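Local coordinates for protein BtGH115A (Bacteroides thetaiotaomicron, PDB 5BY3) that acts as a family GH115 4-O-methyl-alpha-glucuronidase with specificity for decorated arabinogalactans, at residues Q26-C32 with A57-T63; N67-I73 with K105-S111; N168-W172 with V394-G398; W177-E183 with E190-T195. One frame throughout, in Å; residues are numbered along the deposited sequence.

How the interactions relate
Near the N terminus, interaction 1 closes the loop made by helix 38-55, setting strands 28-31 and 59-62 side by side. After a short connection that doubles back, the chain enters strand 68-72, which interaction 2 pairs with strand 106-110. These two contacts follow in series and meet directly, because strands 28-31 and 68-72 are neighbours in one sheet: Ala-31 O lies 2.9 Å from Val-70 N. Centred about 41 Å from the centre of interaction 2, interaction 3 joins loops that follow strands 162-166 and 388-393 of the parallel sheet, closing a span of more than 220 residues. Interaction 4 is nested within that span, where it ties helix 174-182 to helix 193-205.

Interaction 1: residues Q26-C32 with A57-T63; sequences QPVAIAC and ATAHIDT
Pro-27 overlaps the imidazole of His-60, the pyrrolidine and the ring extending alongside one another from adjacent strands. CB of Pro-27 is the carbon that touches, 3.6 Å from His-60 CE1, and it approaches the ring obliquely. On the other face of the sheet the packing is aliphatic. CD1 of Ile-30 reaches Ala-59 CB at 3.8 Å, while Ile-61 sends its own CD1 back to within 3.9 Å of Ile-30 CB. That return depends on two successive turns in Ile-61: CG1 is placed beside the backbone N (chi1 -45°), and chi2 then folds CD1 toward the neighbouring strand. Strands 28-31 and 59-62, with helix 38-55 between them in sequence, form a beta-alpha-beta unit, and the helix packs on the face bearing Ile-30 and Ala-59, through Leu-44, Leu-51 and Ser-48. The strands run parallel with a marked twist, their axes 33° apart. Val-28 N donates to Thr-58 O, and His-60 N in turn donates to Val-28 O. The straightest bond is Ile-30 N to His-60 O, 2.7 Å long with an N-H...O angle of 172°. Beyond it the pairing slackens, since Asp-62 N to Ile-30 O and Cys-32 N to Asp-62 O are both weak. The carboxylate of Asp-62 is engaged by the turn that follows, where its OD2 takes the amides of Asn-64 and Thr-65. On its far side strand 28-31 is paired with strand 68-72, whereas strand 59-62 is outermost in this sheet.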
loop_
_atom_site.group_PDB
_atom_site.type_symbol
_atom_site.label_atom_id
_atom_site.label_comp_id
_atom_site.label_asym_id
_atom_site.label_seq_id
_atom_site.Cartn_x
_atom_site.Cartn_y
_atom_site.Cartn_z
ATOM N N GLN A 26 -24.334 31.006 6.030
ATOM C CA GLN A 26 -23.656 32.254 6.416
ATOM C C GLN A 26 -22.166 32.254 6.070
ATOM O O GLN A 26 -21.523 31.207 6.209
ATOM C CB GLN A 26 -23.792 32.498 7.927
ATOM C CG GLN A 26 -24.958 33.387 8.294
ATOM C CD GLN A 26 -25.279 33.386 9.766
ATOM O OE1 GLN A 26 -24.380 33.362 10.621
ATOM N NE2 GLN A 26 -26.582 33.438 10.081
ATOM N N PRO A 27 -21.601 33.422 5.669
ATOM C CA PRO A 27 -20.183 33.444 5.350
ATOM C C PRO A 27 -19.326 33.342 6.614
ATOM O O PRO A 27 -19.842 33.455 7.744
ATOM C CB PRO A 27 -19.981 34.821 4.669
ATOM C CG PRO A 27 -21.315 35.480 4.625
ATOM C CD PRO A 27 -22.157 34.788 5.652
ATOM N N VAL A 28 -18.029 33.142 6.419
ATOM C CA VAL A 28 -17.111 33.025 7.544
ATOM C C VAL A 28 -15.783 33.678 7.205
ATOM O O VAL A 28 -15.262 33.454 6.108
ATOM C CB VAL A 28 -16.929 31.548 7.977
ATOM C CG1 VAL A 28 -16.553 30.653 6.800
ATOM C CG2 VAL A 28 -15.914 31.428 9.112
ATOM N N ALA A 29 -15.265 34.489 8.139
ATOM C CA ALA A 29 -13.987 35.212 7.937
ATOM C C ALA A 29 -12.793 34.417 8.474
ATOM O O ALA A 29 -12.801 33.899 9.621
ATOM C CB ALA A 29 -14.016 36.603 8.577
ATOM N N ILE A 30 -11.764 34.333 7.637
ATOM C CA ILE A 30 -10.592 33.571 7.966
ATOM C C ILE A 30 -9.341 34.458 7.940
ATOM O O ILE A 30 -9.048 35.063 6.934
ATOM C CB ILE A 30 -10.463 32.299 7.087
ATOM C CG1 ILE A 30 -11.815 31.509 7.054
ATOM C CG2 ILE A 30 -9.323 31.453 7.636
ATOM C CD1 ILE A 30 -11.825 30.136 6.376
ATOM N N ALA A 31 -8.632 34.521 9.071
ATOM C CA ALA A 31 -7.434 35.339 9.258
ATOM C C ALA A 31 -6.161 34.535 8.963
ATOM O O ALA A 31 -5.904 33.510 9.602
ATOM C CB ALA A 31 -7.413 35.858 10.682
ATOM N N CYS A 32 -5.373 34.994 7.990
ATOM C CA CYS A 32 -4.153 34.299 7.568
ATOM C C CYS A 32 -3.237 35.305 6.924
ATOM O O CYS A 32 -3.627 35.950 5.946
ATOM C CB CYS A 32 -4.458 33.204 6.541
ATOM S SG CYS A 32 -2.994 32.403 5.816
ATOM N N ALA A 57 -21.343 28.047 3.158
ATOM C CA ALA A 57 -20.681 29.128 3.861
ATOM C C ALA A 57 -19.491 29.612 3.049
ATOM O O ALA A 57 -18.560 28.846 2.787
ATOM C CB ALA A 57 -20.251 28.664 5.247
ATOM N N THR A 58 -19.544 30.874 2.623
ATOM C CA THR A 58 -18.472 31.448 1.791
ATOM C C THR A 58 -17.376 32.018 2.683
ATOM O O THR A 58 -17.632 32.893 3.516
ATOM C CB THR A 58 -19.006 32.523 0.839
ATOM O OG1 THR A 58 -20.175 32.020 0.183
ATOM C CG2 THR A 58 -17.940 32.954 -0.211
ATOM N N ALA A 59 -16.171 31.487 2.512
ATOM C CA ALA A 59 -15.008 31.893 3.277
ATOM C C ALA A 59 -14.403 33.192 2.730
ATOM O O ALA A 59 -14.216 33.337 1.512
ATOM C CB ALA A 59 -13.988 30.778 3.258
ATOM N N HIS A 60 -14.137 34.131 3.631
ATOM C CA HIS A 60 -13.565 35.445 3.297
ATOM C C HIS A 60 -12.203 35.534 3.979
ATOM O O HIS A 60 -12.123 35.570 5.217
ATOM C CB HIS A 60 -14.463 36.608 3.789
ATOM C CG HIS A 60 -15.847 36.630 3.197
ATOM N ND1 HIS A 60 -16.854 37.429 3.704
ATOM C CD2 HIS A 60 -16.392 35.966 2.142
ATOM C CE1 HIS A 60 -17.955 37.258 2.990
ATOM N NE2 HIS A 60 -17.701 36.372 2.039
ATOM N N ILE A 61 -11.137 35.559 3.187
ATOM C CA ILE A 61 -9.779 35.666 3.746
ATOM C C ILE A 61 -9.403 37.135 4.000
ATOM O O ILE A 61 -9.110 37.875 3.055
ATOM C CB ILE A 61 -8.704 34.963 2.852
ATOM C CG1 ILE A 61 -9.158 33.555 2.364
ATOM C CG2 ILE A 61 -7.314 34.978 3.509
ATOM C CD1 ILE A 61 -9.200 32.436 3.393
ATOM N N ASP A 62 -9.445 37.548 5.272
ATOM C CA ASP A 62 -8.846 38.801 5.718
ATOM C C ASP A 62 -7.391 38.517 6.182
ATOM O O ASP A 62 -6.955 37.357 6.226
ATOM C CB ASP A 62 -9.722 39.451 6.803
ATOM C CG ASP A 62 -9.334 40.910 7.105
ATOM O OD1 ASP A 62 -9.967 41.842 6.564
ATOM O OD2 ASP A 62 -8.394 41.129 7.900
ATOM N N THR A 63 -6.630 39.565 6.486
ATOM C CA THR A 63 -5.252 39.405 6.965
ATOM C C THR A 63 -5.157 39.609 8.481
ATOM O O THR A 63 -4.166 39.210 9.098
ATOM C CB THR A 63 -4.289 40.367 6.247
ATOM O OG1 THR A 63 -4.707 41.719 6.490
ATOM C CG2 THR A 63 -4.263 40.092 4.722
#

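Interaction 2: residues N67-I73 with K105-S111; sequences NIIVGTI and KLVVAGS
Lys-105 lies along the start of strand 68-72, a parallel neighbour of strand 106-110 in the six-stranded mixed sheet near the N terminus. Its CB rests 3.4 Å from the carbonyl oxygen of Asn-67. CG comes next, 4.0 Å from Asn-67 OD1, where the two side chains meet at about a right angle. CD then reaches Ile-69 CD1 at 4.2 Å. After this extended run the chain bends at its last torsion (chi4 75°), and NZ leads away to a long, weak ion pair with Asp-103. Val-70 and Val-108, on the opposite face from Ile-69, project together from the sheet, with Val-70 CG1 4.0 Å from Val-108 CB. Helix 113-126 packs on that face through Ile-120 and Ile-123, and helix 77-81 lies against Ile-69, Val-107 and Ala-109 on the other. Six backbone hydrogen bonds join the strands, from Leu-106 N to Asn-67 O through to Ile-73 N to Gly-110 O. Beside the last of them, Thr-72 turns its OG1 to Glu-36 and Thr-116, while its methyl, CG2, sits 3.5 Å from Gly-110 O.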
loop_
_atom_site.group_PDB
_atom_site.type_symbol
_atom_site.label_atom_id
_atom_site.label_comp_id
_atom_site.label_asym_id
_atom_site.label_seq_id
_atom_site.Cartn_x
_atom_site.Cartn_y
_atom_site.Cartn_z
ATOM N N ASN A 67 -13.080 34.886 12.501
ATOM C CA ASN A 67 -13.567 33.885 13.459
ATOM C C ASN A 67 -12.785 32.551 13.466
ATOM O O ASN A 67 -12.839 31.824 14.454
ATOM C CB ASN A 67 -15.080 33.673 13.330
ATOM C CG ASN A 67 -15.855 34.433 14.391
ATOM O OD1 ASN A 67 -15.868 34.045 15.564
ATOM N ND2 ASN A 67 -16.507 35.523 13.987
ATOM N N ILE A 68 -12.083 32.253 12.364
ATOM C CA ILE A 68 -11.082 31.192 12.281
ATOM C C ILE A 68 -9.764 31.899 12.010
ATOM O O ILE A 68 -9.623 32.549 10.973
ATOM C CB ILE A 68 -11.316 30.175 11.121
ATOM C CG1 ILE A 68 -12.654 29.432 11.248
ATOM C CG2 ILE A 68 -10.154 29.186 11.015
ATOM C CD1 ILE A 68 -13.041 28.625 10.017
ATOM N N ILE A 69 -8.807 31.746 12.929
ATOM C CA ILE A 69 -7.462 32.317 12.799
ATOM C C ILE A 69 -6.478 31.174 12.488
ATOM O O ILE A 69 -6.522 30.121 13.152
ATOM C CB ILE A 69 -6.998 33.011 14.118
ATOM C CG1 ILE A 69 -8.128 33.794 14.849
ATOM C CG2 ILE A 69 -5.727 33.819 13.882
ATOM C CD1 ILE A 69 -8.444 35.205 14.355
ATOM N N VAL A 70 -5.588 31.370 11.506
ATOM C CA VAL A 70 -4.602 30.339 11.164
ATOM C C VAL A 70 -3.192 30.891 10.990
ATOM O O VAL A 70 -3.000 31.935 10.356
ATOM C CB VAL A 70 -4.999 29.475 9.927
ATOM C CG1 VAL A 70 -6.503 29.233 9.850
ATOM C CG2 VAL A 70 -4.523 30.085 8.626
ATOM N N GLY A 71 -2.209 30.169 11.528
ATOM C CA GLY A 71 -0.815 30.505 11.261
ATOM C C GLY A 71 0.247 29.586 11.829
ATOM O O GLY A 71 0.006 28.770 12.741
ATOM N N THR A 72 1.440 29.755 11.280
ATOM C CA THR A 72 2.656 29.086 11.737
ATOM C C THR A 72 3.335 29.897 12.864
ATOM O O THR A 72 3.516 31.121 12.736
ATOM C CB THR A 72 3.636 28.923 10.554
ATOM O OG1 THR A 72 2.914 28.481 9.398
ATOM C CG2 THR A 72 4.781 27.938 10.864
ATOM N N ILE A 73 3.652 29.197 13.960
ATOM C CA ILE A 73 4.669 29.576 14.968
ATOM C C ILE A 73 5.716 30.562 14.436
ATOM O O ILE A 73 6.355 30.306 13.403
ATOM C CB ILE A 73 5.329 28.297 15.590
ATOM C CG1 ILE A 73 4.752 28.006 16.976
ATOM C CG2 ILE A 73 6.838 28.409 15.767
ATOM C CD1 ILE A 73 3.297 27.602 16.963
ATOM N N LYS A 105 -13.246 31.790 18.999
ATOM C CA LYS A 105 -12.639 31.709 17.671
ATOM C C LYS A 105 -11.857 30.408 17.571
ATOM O O LYS A 105 -11.316 29.917 18.556
ATOM C CB LYS A 105 -11.730 32.918 17.429
ATOM C CG LYS A 105 -12.456 34.247 17.556
ATOM C CD LYS A 105 -11.536 35.391 17.172
ATOM C CE LYS A 105 -12.265 36.728 17.053
ATOM N NZ LYS A 105 -12.603 37.318 18.383
ATOM N N LEU A 106 -11.824 29.833 16.379
ATOM C CA LEU A 106 -11.085 28.608 16.141
ATOM C C LEU A 106 -9.688 28.988 15.727
ATOM O O LEU A 106 -9.506 29.675 14.720
ATOM C CB LEU A 106 -11.759 27.793 15.038
ATOM C CG LEU A 106 -11.127 26.456 14.685
ATOM C CD1 LEU A 106 -10.949 25.544 15.894
ATOM C CD2 LEU A 106 -12.008 25.797 13.649
ATOM N N VAL A 107 -8.703 28.542 16.506
ATOM C CA VAL A 107 -7.286 28.853 16.250
ATOM C C VAL A 107 -6.611 27.595 15.730
ATOM O O VAL A 107 -6.767 26.514 16.316
ATOM C CB VAL A 107 -6.559 29.393 17.516
ATOM C CG1 VAL A 107 -5.114 29.842 17.206
ATOM C CG2 VAL A 107 -7.363 30.526 18.157
ATOM N N VAL A 108 -5.898 27.758 14.617
ATOM C CA VAL A 108 -5.114 26.716 13.992
ATOM C C VAL A 108 -3.667 27.197 13.957
ATOM O O VAL A 108 -3.297 28.098 13.170
ATOM C CB VAL A 108 -5.582 26.394 12.540
ATOM C CG1 VAL A 108 -4.716 25.300 11.918
ATOM C CG2 VAL A 108 -7.058 26.003 12.472
ATOM N N ALA A 109 -2.856 26.541 14.782
ATOM C CA ALA A 109 -1.463 26.897 15.014
ATOM C C ALA A 109 -0.552 25.757 14.598
ATOM O O ALA A 109 -0.500 24.733 15.273
ATOM C CB ALA A 109 -1.270 27.242 16.491
ATOM N N GLY A 110 0.144 25.912 13.472
ATOM C CA GLY A 110 1.098 24.895 13.009
ATOM C C GLY A 110 2.546 25.186 13.419
ATOM O O GLY A 110 2.984 26.335 13.414
ATOM N N SER A 111 3.293 24.140 13.755
ATOM C CA SER A 111 4.703 24.241 14.128
ATOM C C SER A 111 5.624 24.649 12.974
ATOM O O SER A 111 6.662 25.291 13.205
ATOM C CB SER A 111 5.173 22.921 14.726
ATOM O OG SER A 111 5.296 21.902 13.738
#

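Interaction 3: residues N168-W172 with V394-G398; sequences NDEDW and VSYWG
Asp-169 sets its carboxylate against Trp-397, with OD1 3.1 Å from CB of the tryptophan and close to CE3 at the edge of its indole, near the ring plane. The carboxylate and indole planes are 42° apart. No direct hydrogen bond crosses this contact; the polar link is a water that donates to Asp-169 OD2 at 2.5 Å and accepts from Ser-395 OG at 2.7 Å. With CG of Asp-169 beside its backbone N, chi2 of -52° turns OD1 to the indole and OD2 to the water. With an alanine in place of this aspartate, the bridging water would probably lose its acceptor on this loop and a gap would open beside CB and CE3 of Trp-397. Trp-172 supplies the second aromatic group. Its edge is directed toward the face of the Trp-397 indole in an offset edge-to-face pair, the six-membered rings 5.9 Å apart between centroids and their planes at 61°. CH2 of Trp-172 makes the nearest approach, 3.8 Å from Trp-397 CZ3. In the next shell, CB of Asp-171 lies over the centre of the Trp-172 ring, while its OD1 is hydrogen-bonded to His-216, whose own ring meets Trp-397. Asp-169 also touches Leu-404, which with Asp-436 belongs to the nickel site, and the Ser-395 side chain is about 5 Å from that metal. Both segments are loops following strands of the eight-stranded parallel sheet, consistent with the TIM-barrel family: 168-172 leads from strand 162-166 to helix 174-182, whereas the loop at 394-398 leads from strand 388-393 toward helix 411-423, with strand 429-433 between the two strands.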
loop_
_atom_site.group_PDB
_atom_site.type_symbol
_atom_site.label_atom_id
_atom_site.label_comp_id
_atom_site.label_asym_id
_atom_site.label_seq_id
_atom_site.Cartn_x
_atom_site.Cartn_y
_atom_site.Cartn_z
ATOM N N ASN A 168 2.519 4.055 -10.461
ATOM C CA ASN A 168 3.330 3.070 -11.214
ATOM C C ASN A 168 2.416 2.120 -11.935
ATOM O O ASN A 168 1.260 2.009 -11.572
ATOM C CB ASN A 168 4.165 2.236 -10.230
ATOM C CG ASN A 168 5.336 1.510 -10.882
ATOM O OD1 ASN A 168 5.950 2.001 -11.834
ATOM N ND2 ASN A 168 5.694 0.367 -10.323
ATOM N N ASP A 169 2.910 1.406 -12.944
ATOM C CA ASP A 169 2.056 0.452 -13.676
ATOM C C ASP A 169 0.750 1.092 -14.203
ATOM O O ASP A 169 -0.319 0.436 -14.293
ATOM C CB ASP A 169 1.774 -0.786 -12.809
ATOM C CG ASP A 169 3.065 -1.511 -12.369
ATOM O OD1 ASP A 169 3.919 -1.844 -13.243
ATOM O OD2 ASP A 169 3.226 -1.755 -11.143
ATOM N N GLU A 170 0.884 2.362 -14.595
ATOM C CA GLU A 170 -0.197 3.253 -14.969
ATOM C C GLU A 170 -0.675 3.112 -16.424
ATOM O O GLU A 170 -1.589 3.861 -16.825
ATOM C CB GLU A 170 0.206 4.727 -14.690
ATOM C CG GLU A 170 1.248 5.332 -15.659
ATOM C CD GLU A 170 2.719 5.136 -15.262
ATOM O OE1 GLU A 170 3.029 4.173 -14.559
ATOM O OE2 GLU A 170 3.590 5.958 -15.654
ATOM N N ASP A 171 -0.079 2.180 -17.189
ATOM C CA ASP A 171 -0.312 2.071 -18.650
ATOM C C ASP A 171 -1.782 1.830 -19.015
ATOM O O ASP A 171 -2.154 2.115 -20.156
ATOM C CB ASP A 171 0.468 0.926 -19.335
ATOM C CG ASP A 171 1.987 0.927 -19.076
ATOM O OD1 ASP A 171 2.450 1.270 -17.971
ATOM O OD2 ASP A 171 2.723 0.492 -19.999
ATOM N N TRP A 172 -2.582 1.275 -18.080
ATOM C CA TRP A 172 -3.955 0.791 -18.357
ATOM C C TRP A 172 -5.022 1.453 -17.485
ATOM O O TRP A 172 -6.128 0.956 -17.365
ATOM C CB TRP A 172 -4.048 -0.737 -18.250
ATOM C CG TRP A 172 -2.980 -1.411 -19.002
ATOM C CD1 TRP A 172 -3.038 -1.817 -20.302
ATOM C CD2 TRP A 172 -1.643 -1.724 -18.538
ATOM N NE1 TRP A 172 -1.823 -2.363 -20.691
ATOM C CE2 TRP A 172 -0.945 -2.306 -19.638
ATOM C CE3 TRP A 172 -0.969 -1.552 -17.325
ATOM C CZ2 TRP A 172 0.399 -2.726 -19.551
ATOM C CZ3 TRP A 172 0.368 -1.972 -17.230
ATOM C CH2 TRP A 172 1.031 -2.564 -18.337
ATOM N N VAL A 394 1.175 -2.316 -2.850
ATOM C CA VAL A 394 -0.215 -2.860 -2.921
ATOM C C VAL A 394 -0.639 -3.107 -4.380
ATOM O O VAL A 394 -1.766 -3.473 -4.666
ATOM C CB VAL A 394 -1.287 -2.016 -2.167
ATOM C CG1 VAL A 394 -1.028 -2.009 -0.655
ATOM C CG2 VAL A 394 -1.385 -0.611 -2.733
ATOM N N SER A 395 0.323 -2.934 -5.287
ATOM C CA SER A 395 0.150 -3.196 -6.721
ATOM C C SER A 395 1.506 -3.595 -7.348
ATOM O O SER A 395 2.550 -3.130 -6.914
ATOM C CB SER A 395 -0.461 -1.969 -7.401
ATOM O OG SER A 395 -0.508 -2.157 -8.793
ATOM N N TYR A 396 1.503 -4.471 -8.343
ATOM C CA TYR A 396 2.779 -4.866 -8.902
ATOM C C TYR A 396 2.705 -5.473 -10.277
ATOM O O TYR A 396 1.735 -6.153 -10.621
ATOM C CB TYR A 396 3.459 -5.841 -7.945
ATOM C CG TYR A 396 4.781 -6.365 -8.375
ATOM C CD1 TYR A 396 5.882 -5.533 -8.437
ATOM C CD2 TYR A 396 4.944 -7.714 -8.694
ATOM C CE1 TYR A 396 7.128 -6.012 -8.836
ATOM C CE2 TYR A 396 6.194 -8.216 -9.054
ATOM C CZ TYR A 396 7.284 -7.349 -9.136
ATOM O OH TYR A 396 8.536 -7.818 -9.466
ATOM N N TRP A 397 3.760 -5.247 -11.048
ATOM C CA TRP A 397 3.957 -5.942 -12.337
ATOM C C TRP A 397 5.233 -6.748 -12.192
ATOM O O TRP A 397 6.282 -6.173 -11.956
ATOM C CB TRP A 397 4.049 -4.905 -13.477
ATOM C CG TRP A 397 4.717 -5.339 -14.788
ATOM C CD1 TRP A 397 5.309 -6.552 -15.080
ATOM C CD2 TRP A 397 4.863 -4.548 -15.954
ATOM N NE1 TRP A 397 5.795 -6.562 -16.352
ATOM C CE2 TRP A 397 5.558 -5.345 -16.919
ATOM C CE3 TRP A 397 4.477 -3.235 -16.296
ATOM C CZ2 TRP A 397 5.863 -4.879 -18.211
ATOM C CZ3 TRP A 397 4.791 -2.751 -17.599
ATOM C CH2 TRP A 397 5.474 -3.581 -18.540
ATOM N N GLY A 398 5.141 -8.071 -12.302
ATOM C CA GLY A 398 6.311 -8.928 -12.164
ATOM C C GLY A 398 5.987 -10.358 -11.833
ATOM O O GLY A 398 4.836 -10.758 -11.942
HETATM O O HOH W 1 1.703 -0.798 -9.435
#

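Interaction 4: residues W177-E183 with E190-T195; sequences WSNKTYE and EIGPRT
The Tyr-182 ring presents its edge to the 190-195 segment, with Thr-195 OG1 in its plane, 3.7 Å from CD2. One face of the Trp-177 indole is overlaid by Tyr-182 CB, and CZ3 of Trp-177 touches Thr-195 CG2. Pro-193 CB lies over one face of the Arg-194 guanidinium, which turns away to a salt bridge with Glu-197. The carboxylate of Glu-183 is met from above its plane by two amides: Thr-195 N donates to OE1 at 2.8 Å and Arg-194 N to OE2 at 3.0 Å. OE1 also takes the Thr-195 hydroxyl through its anti lone pair at 2.7 Å, and Ser-178 OG donates to that hydroxyl. With CG anti to the backbone N (chi1 -166°) and the chain extended beyond, Glu-183 reaches the helix start, whose first-turn amides would probably stabilise its negative charge. A glutamine in its place, having one acceptor oxygen and no charge, would probably leave the Arg-194 or the Thr-195 amide without its mate. Glu-183 follows helix 174-182, which finishes in a pi-type turn, and Gly-192 is the N-cap of helix 193-205; the carboxylate thus joins one helix end to the next helix start, with Ile-191 packed on Leu-174 and Met-175.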
loop_
_atom_site.group_PDB
_atom_site.type_symbol
_atom_site.label_atom_id
_atom_site.label_comp_id
_atom_site.label_asym_id
_atom_site.label_seq_id
_atom_site.Cartn_x
_atom_site.Cartn_y
_atom_site.Cartn_z
ATOM N N TRP A 177 -6.601 7.654 -18.524
ATOM C CA TRP A 177 -7.637 8.456 -17.890
ATOM C C TRP A 177 -7.254 9.945 -17.847
ATOM O O TRP A 177 -8.063 10.810 -18.176
ATOM C CB TRP A 177 -7.943 7.920 -16.498
ATOM C CG TRP A 177 -8.793 8.828 -15.735
ATOM C CD1 TRP A 177 -10.155 8.996 -15.875
ATOM C CD2 TRP A 177 -8.367 9.738 -14.711
ATOM N NE1 TRP A 177 -10.584 9.962 -14.994
ATOM C CE2 TRP A 177 -9.510 10.444 -14.281
ATOM C CE3 TRP A 177 -7.122 10.039 -14.132
ATOM C CZ2 TRP A 177 -9.463 11.418 -13.278
ATOM C CZ3 TRP A 177 -7.073 11.041 -13.115
ATOM C CH2 TRP A 177 -8.236 11.713 -12.713
ATOM N N SER A 178 -6.020 10.239 -17.451
ATOM C CA SER A 178 -5.552 11.624 -17.409
ATOM C C SER A 178 -5.466 12.280 -18.812
ATOM O O SER A 178 -6.075 13.337 -19.040
ATOM C CB SER A 178 -4.203 11.713 -16.694
ATOM O OG SER A 178 -3.820 13.059 -16.606
ATOM N N ASN A 179 -4.727 11.607 -19.708
ATOM C CA ASN A 179 -4.439 11.973 -21.099
ATOM C C ASN A 179 -5.628 12.068 -22.072
ATOM O O ASN A 179 -5.515 12.684 -23.120
ATOM C CB ASN A 179 -3.454 10.927 -21.641
ATOM C CG ASN A 179 -2.787 11.339 -22.936
ATOM O OD1 ASN A 179 -2.036 12.306 -22.983
ATOM N ND2 ASN A 179 -3.021 10.578 -23.974
ATOM N N LYS A 180 -6.750 11.433 -21.748
ATOM C CA LYS A 180 -7.940 11.472 -22.631
ATOM C C LYS A 180 -9.242 11.890 -21.918
ATOM O O LYS A 180 -10.035 12.615 -22.497
ATOM C CB LYS A 180 -8.146 10.157 -23.412
ATOM C CG LYS A 180 -6.873 9.422 -23.782
ATOM C CD LYS A 180 -6.463 9.487 -25.240
ATOM C CE LYS A 180 -5.959 8.083 -25.591
ATOM N NZ LYS A 180 -5.260 7.939 -26.891
ATOM N N THR A 181 -9.438 11.479 -20.664
ATOM C CA THR A 181 -10.678 11.782 -19.982
ATOM C C THR A 181 -10.673 13.026 -19.103
ATOM O O THR A 181 -11.546 13.881 -19.252
ATOM C CB THR A 181 -11.168 10.602 -19.178
ATOM O OG1 THR A 181 -11.106 9.423 -19.989
ATOM C CG2 THR A 181 -12.594 10.866 -18.737
ATOM N N TYR A 182 -9.695 13.152 -18.207
ATOM C CA TYR A 182 -9.701 14.265 -17.263
ATOM C C TYR A 182 -8.978 15.523 -17.702
ATOM O O TYR A 182 -9.476 16.626 -17.488
ATOM C CB TYR A 182 -9.212 13.825 -15.882
ATOM C CG TYR A 182 -9.310 14.941 -14.880
ATOM C CD1 TYR A 182 -10.548 15.429 -14.482
ATOM C CD2 TYR A 182 -8.161 15.553 -14.386
ATOM C CE1 TYR A 182 -10.643 16.487 -13.584
ATOM C CE2 TYR A 182 -8.236 16.605 -13.488
ATOM C CZ TYR A 182 -9.482 17.063 -13.089
ATOM O OH TYR A 182 -9.565 18.089 -12.198
ATOM N N GLU A 183 -7.781 15.371 -18.264
ATOM C CA GLU A 183 -7.015 16.521 -18.748
ATOM C C GLU A 183 -6.535 16.181 -20.160
ATOM O O GLU A 183 -5.349 15.828 -20.338
ATOM C CB GLU A 183 -5.839 16.751 -17.824
ATOM C CG GLU A 183 -5.125 18.085 -17.961
ATOM C CD GLU A 183 -3.901 18.145 -17.073
ATOM O OE1 GLU A 183 -3.676 17.171 -16.314
ATOM O OE2 GLU A 183 -3.170 19.159 -17.122
ATOM N N GLU A 190 0.731 12.414 -21.747
ATOM C CA GLU A 190 0.789 13.509 -20.814
ATOM C C GLU A 190 -0.268 13.428 -19.693
ATOM O O GLU A 190 -1.462 13.310 -19.962
ATOM C CB GLU A 190 0.766 14.848 -21.546
ATOM C CG GLU A 190 1.302 15.985 -20.686
ATOM C CD GLU A 190 1.327 17.323 -21.402
ATOM O OE1 GLU A 190 0.305 17.694 -22.008
ATOM O OE2 GLU A 190 2.378 18.000 -21.342
ATOM N N ILE A 191 0.236 13.472 -18.452
ATOM C CA ILE A 191 -0.526 13.495 -17.209
ATOM C C ILE A 191 -0.087 14.821 -16.662
ATOM O O ILE A 191 1.009 14.940 -16.106
ATOM C CB ILE A 191 -0.092 12.349 -16.241
ATOM C CG1 ILE A 191 -0.144 10.991 -16.963
ATOM C CG2 ILE A 191 -0.827 12.407 -14.875
ATOM C CD1 ILE A 191 0.260 9.807 -16.077
ATOM N N GLY A 192 -0.920 15.830 -16.866
ATOM C CA GLY A 192 -0.461 17.191 -16.819
ATOM C C GLY A 192 -0.641 17.852 -15.478
ATOM O O GLY A 192 -0.880 17.174 -14.476
ATOM N N PRO A 193 -0.527 19.196 -15.453
ATOM C CA PRO A 193 -0.651 19.915 -14.188
ATOM C C PRO A 193 -1.993 19.694 -13.489
ATOM O O PRO A 193 -2.012 19.490 -12.268
ATOM C CB PRO A 193 -0.439 21.407 -14.582
ATOM C CG PRO A 193 -0.622 21.466 -16.085
ATOM C CD PRO A 193 -0.207 20.098 -16.588
ATOM N N ARG A 194 -3.091 19.752 -14.233
ATOM C CA ARG A 194 -4.439 19.644 -13.641
ATOM C C ARG A 194 -4.653 18.274 -12.962
ATOM O O ARG A 194 -5.101 18.203 -11.820
ATOM C CB ARG A 194 -5.547 20.019 -14.662
ATOM C CG ARG A 194 -6.319 21.312 -14.366
ATOM C CD ARG A 194 -5.610 22.578 -14.811
ATOM N NE ARG A 194 -4.569 23.003 -13.863
ATOM C CZ ARG A 194 -3.484 23.727 -14.171
ATOM N NH1 ARG A 194 -3.265 24.130 -15.425
ATOM N NH2 ARG A 194 -2.593 24.033 -13.222
ATOM N N THR A 195 -4.253 17.192 -13.619
ATOM C CA THR A 195 -4.258 15.875 -12.964
ATOM C C THR A 195 -3.417 15.843 -11.660
ATOM O O THR A 195 -3.884 15.344 -10.621
ATOM C CB THR A 195 -3.825 14.797 -13.936
ATOM O OG1 THR A 195 -4.575 14.958 -15.152
ATOM C CG2 THR A 195 -4.035 13.407 -13.342
#